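PDB 2VRB: triphenylmethane reductase from Citrobacter sp., which reduces triphenylmethane dyes, probably taking hydride from NADPH bound in a Rossmann-type domain of the short-chain dehydrogenase/reductase family. Local coordinates for residues A[34-39]-A[47-52]. Numbering follows the deposited sequence.
With NAP (NADP nicotinamide-adenine-dinucleotide phosphate), chain B.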
loop_
_atom_site.group_PDB
_atom_site.type_symbol
_atom_site.label_atom_id
_atom_site.label_comp_id
_atom_site.label_asym_id
_atom_site.label_seq_id
_atom_site.Cartn_x
_atom_site.Cartn_y
_atom_site.Cartn_z
ATOM N N ARG A 34 -17.144 17.066 -1.082
ATOM C CA ARG A 34 -17.639 16.635 -2.376
ATOM C C ARG A 34 -18.842 17.498 -2.815
ATOM O O ARG A 34 -18.888 17.985 -3.954
ATOM C CB ARG A 34 -17.984 15.130 -2.313
ATOM C CG ARG A 34 -18.789 14.615 -3.510
ATOM C CD ARG A 34 -18.759 13.110 -3.576
ATOM N NE ARG A 34 -19.428 12.483 -2.443
ATOM C CZ ARG A 34 -19.879 11.232 -2.458
ATOM N NH1 ARG A 34 -19.734 10.503 -3.562
ATOM N NH2 ARG A 34 -20.462 10.708 -1.382
ATOM N N ASN A 35 -19.781 17.719 -1.898
ATOM C CA ASN A 35 -21.011 18.443 -2.164
ATOM C C ASN A 35 -20.991 19.787 -1.433
ATOM O O ASN A 35 -21.147 19.873 -0.209
ATOM C CB ASN A 35 -22.229 17.568 -1.782
ATOM C CG ASN A 35 -23.582 18.280 -1.944
ATOM O OD1 ASN A 35 -23.669 19.470 -2.279
ATOM N ND2 ASN A 35 -24.655 17.536 -1.689
ATOM N N VAL A 36 -20.791 20.838 -2.219
ATOM C CA VAL A 36 -20.589 22.172 -1.714
ATOM C C VAL A 36 -21.842 22.744 -1.039
ATOM O O VAL A 36 -21.733 23.495 -0.065
ATOM C CB VAL A 36 -20.052 23.090 -2.856
ATOM C CG1 VAL A 36 -20.522 24.495 -2.684
ATOM C CG2 VAL A 36 -18.536 23.001 -2.922
ATOM N N GLU A 37 -23.020 22.373 -1.536
ATOM C CA GLU A 37 -24.271 22.797 -0.908
ATOM C C GLU A 37 -24.494 22.233 0.511
ATOM O O GLU A 37 -25.138 22.888 1.341
ATOM C CB GLU A 37 -25.470 22.516 -1.811
ATOM C CG GLU A 37 -26.764 23.145 -1.285
ATOM C CD GLU A 37 -27.956 23.001 -2.239
ATOM O OE1 GLU A 37 -27.996 22.016 -3.022
ATOM O OE2 GLU A 37 -28.860 23.873 -2.196
ATOM N N LYS A 38 -23.959 21.042 0.793
ATOM C CA LYS A 38 -24.053 20.428 2.131
ATOM C C LYS A 38 -23.208 21.173 3.169
ATOM O O LYS A 38 -23.457 21.085 4.378
ATOM C CB LYS A 38 -23.598 18.973 2.095
ATOM C CG LYS A 38 -24.568 17.979 1.507
ATOM C CD LYS A 38 -24.397 16.598 2.211
ATOM C CE LYS A 38 -24.955 15.440 1.355
ATOM N NZ LYS A 38 -25.543 14.291 2.138
ATOM N N ALA A 39 -22.207 21.907 2.679
ATOM C CA ALA A 39 -21.228 22.583 3.518
ATOM C C ALA A 39 -21.596 24.013 3.879
ATOM O O ALA A 39 -20.728 24.755 4.346
ATOM C CB ALA A 39 -19.873 22.569 2.835
ATOM N N VAL A 47 -15.602 29.075 8.252
ATOM C CA VAL A 47 -14.787 28.051 7.561
ATOM C C VAL A 47 -14.820 28.123 6.033
ATOM O O VAL A 47 -15.885 28.108 5.423
ATOM C CB VAL A 47 -15.160 26.617 8.032
ATOM C CG1 VAL A 47 -14.205 25.557 7.434
ATOM C CG2 VAL A 47 -15.133 26.537 9.547
ATOM N N GLU A 48 -13.646 28.195 5.415
ATOM C CA GLU A 48 -13.573 28.183 3.966
ATOM C C GLU A 48 -13.973 26.824 3.422
ATOM O O GLU A 48 -13.515 25.806 3.912
ATOM C CB GLU A 48 -12.181 28.544 3.487
ATOM C CG GLU A 48 -12.112 28.679 1.977
ATOM C CD GLU A 48 -10.708 28.852 1.466
ATOM O OE1 GLU A 48 -10.499 28.651 0.255
ATOM O OE2 GLU A 48 -9.813 29.198 2.264
ATOM N N VAL A 49 -14.858 26.813 2.431
ATOM C CA VAL A 49 -15.284 25.574 1.794
ATOM C C VAL A 49 -14.619 25.442 0.427
ATOM O O VAL A 49 -14.561 26.410 -0.329
ATOM C CB VAL A 49 -16.820 25.500 1.643
ATOM C CG1 VAL A 49 -17.223 24.323 0.745
ATOM C CG2 VAL A 49 -17.477 25.392 3.005
ATOM N N ARG A 50 -14.107 24.253 0.120
ATOM C CA ARG A 50 -13.620 23.971 -1.237
ATOM C C ARG A 50 -14.188 22.671 -1.729
ATOM O O ARG A 50 -14.388 21.734 -0.959
ATOM C CB ARG A 50 -12.095 23.894 -1.308
ATOM C CG ARG A 50 -11.387 25.128 -0.878
ATOM C CD ARG A 50 -9.892 25.043 -1.178
ATOM N NE ARG A 50 -9.212 26.318 -0.917
ATOM C CZ ARG A 50 -7.878 26.466 -0.866
ATOM N NH1 ARG A 50 -7.064 25.420 -1.017
ATOM N NH2 ARG A 50 -7.349 27.651 -0.619
ATOM N N HIS A 51 -14.454 22.621 -3.026
ATOM C CA HIS A 51 -14.805 21.378 -3.688
ATOM C C HIS A 51 -13.596 20.458 -3.877
ATOM O O HIS A 51 -12.579 20.854 -4.440
ATOM C CB HIS A 51 -15.422 21.664 -5.058
ATOM C CG HIS A 51 -15.919 20.433 -5.737
ATOM N ND1 HIS A 51 -15.471 20.025 -6.972
ATOM C CD2 HIS A 51 -16.809 19.499 -5.331
ATOM C CE1 HIS A 51 -16.076 18.898 -7.307
ATOM N NE2 HIS A 51 -16.890 18.556 -6.327
ATOM N N GLY A 52 -13.716 19.221 -3.424
ATOM C CA GLY A 52 -12.706 18.230 -3.717
ATOM C C GLY A 52 -13.373 16.892 -3.762
ATOM O O GLY A 52 -13.925 16.461 -2.755
HETATM P PA NAP B . -19.152 9.183 6.911
HETATM O O1A NAP B . -19.755 8.209 5.947
HETATM O O2A NAP B . -20.042 9.969 7.819
HETATM O O5B NAP B . -18.277 10.208 6.031
HETATM C C5B NAP B . -17.669 9.881 4.796
HETATM C C4B NAP B . -17.254 11.224 4.187
HETATM O O4B NAP B . -16.476 11.018 3.026
HETATM C C3B NAP B . -18.477 12.062 3.779
HETATM O O3B NAP B . -18.214 13.408 4.113
HETATM C C2B NAP B . -18.556 11.915 2.280
HETATM O O2B NAP B . -19.085 13.029 1.585
HETATM C C1B NAP B . -17.073 11.768 1.973
HETATM N N9A NAP B . -16.932 11.201 0.630
HETATM C C8A NAP B . -17.522 10.101 0.086
HETATM N N7A NAP B . -17.099 9.996 -1.199
HETATM C C5A NAP B . -16.265 11.036 -1.466
HETATM C C6A NAP B . -15.571 11.436 -2.614
HETATM N N6A NAP B . -15.643 10.736 -3.756
HETATM N N1A NAP B . -14.792 12.574 -2.525
HETATM C C2A NAP B . -14.703 13.332 -1.373
HETATM N N3A NAP B . -15.400 12.932 -0.253
HETATM C C4A NAP B . -16.153 11.800 -0.315
HETATM O O3 NAP B . -18.014 8.454 7.798
HETATM P PN NAP B . -17.386 8.897 9.212
HETATM O O1N NAP B . -17.119 10.348 9.286
HETATM O O2N NAP B . -18.288 8.304 10.270
HETATM O O5D NAP B . -15.925 8.154 9.172
HETATM C C5D NAP B . -14.895 8.705 8.371
HETATM C C4D NAP B . -14.140 7.682 7.510
HETATM O O4D NAP B . -13.652 6.659 8.352
HETATM C C3D NAP B . -14.995 6.995 6.449
HETATM O O3D NAP B . -14.824 7.599 5.181
HETATM C C2D NAP B . -14.557 5.537 6.478
HETATM O O2D NAP B . -13.523 5.202 5.563
HETATM C C1D NAP B . -13.945 5.365 7.852
HETATM N N1N NAP B . -14.850 4.624 8.761
HETATM C C2N NAP B . -14.353 4.192 9.916
HETATM C C3N NAP B . -15.043 3.457 10.848
HETATM C C7N NAP B . -14.497 2.993 12.081
HETATM O O7N NAP B . -15.424 2.230 12.872
HETATM N N7N NAP B . -13.193 3.277 12.372
HETATM C C4N NAP B . -16.404 3.164 10.506
HETATM C C5N NAP B . -16.924 3.610 9.333
HETATM C C6N NAP B . -16.101 4.346 8.458
HETATM P P2B NAP B . -20.702 13.270 1.436
HETATM O O1X NAP B . -21.245 13.754 2.776
HETATM O O2X NAP B . -21.381 11.990 0.983
HETATM O O3X NAP B . -20.887 14.369 0.398
#
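Arg-34 NH2 donates a nearly straight hydrogen bond to O2X of the NADP 2'-phosphate, 2.8 Å long with 159° at the hydrogen. The phosphorus P2B lies in the guanidinium plane, at its edge. One face of the same group is laid against the adenine, with N7A 3.3 Å from CZ of Arg-34. A bend at chi3 (65°) turns the end of an otherwise extended chain so that it meets both groups. The guanidinium thus meets the base with its face and the phosphate with its edge, which probably strengthens the hold on both.

Gly-52 adds to this pocket from the other segment. Its carbonyl O is 3.5 Å from C2A of the adenine. Tyr-54, just further along the chain, bonds to NADP through its backbone N.

The Arg-34 carbonyl O faces the edge of the His-51 ring, near the ring plane, and is 2.9 Å from His-51 CD2. NE2 is also near, but its angle is too poor for a hydrogen bond. No hydrogen bond links the two segments. Apolar groups make much of the rest. Val-36 CG2 rests on His-51 CB at 4.0 Å, and these two side chains cross at about a right angle. The same methyl also touches Val-49 CG1. Val-49 CG2 packs on Ala-39 CB, 3.7 Å away, right before helix 40-44.

The CB of Arg-50 is directed away from segment 34-39. Its NE pairs with Glu-48 OE1 at 2.9 Å, from above the carboxylate plane, and NH1 bonds to the carbonyls of Ala-63 and Ala-65.

The loop after strand 29-33 folds back beside strand 48-51, at the border of the parallel sheet. An arginine just after the second strand that reads the 2'-phosphate is characteristic of NADP-binding Rossmann folds.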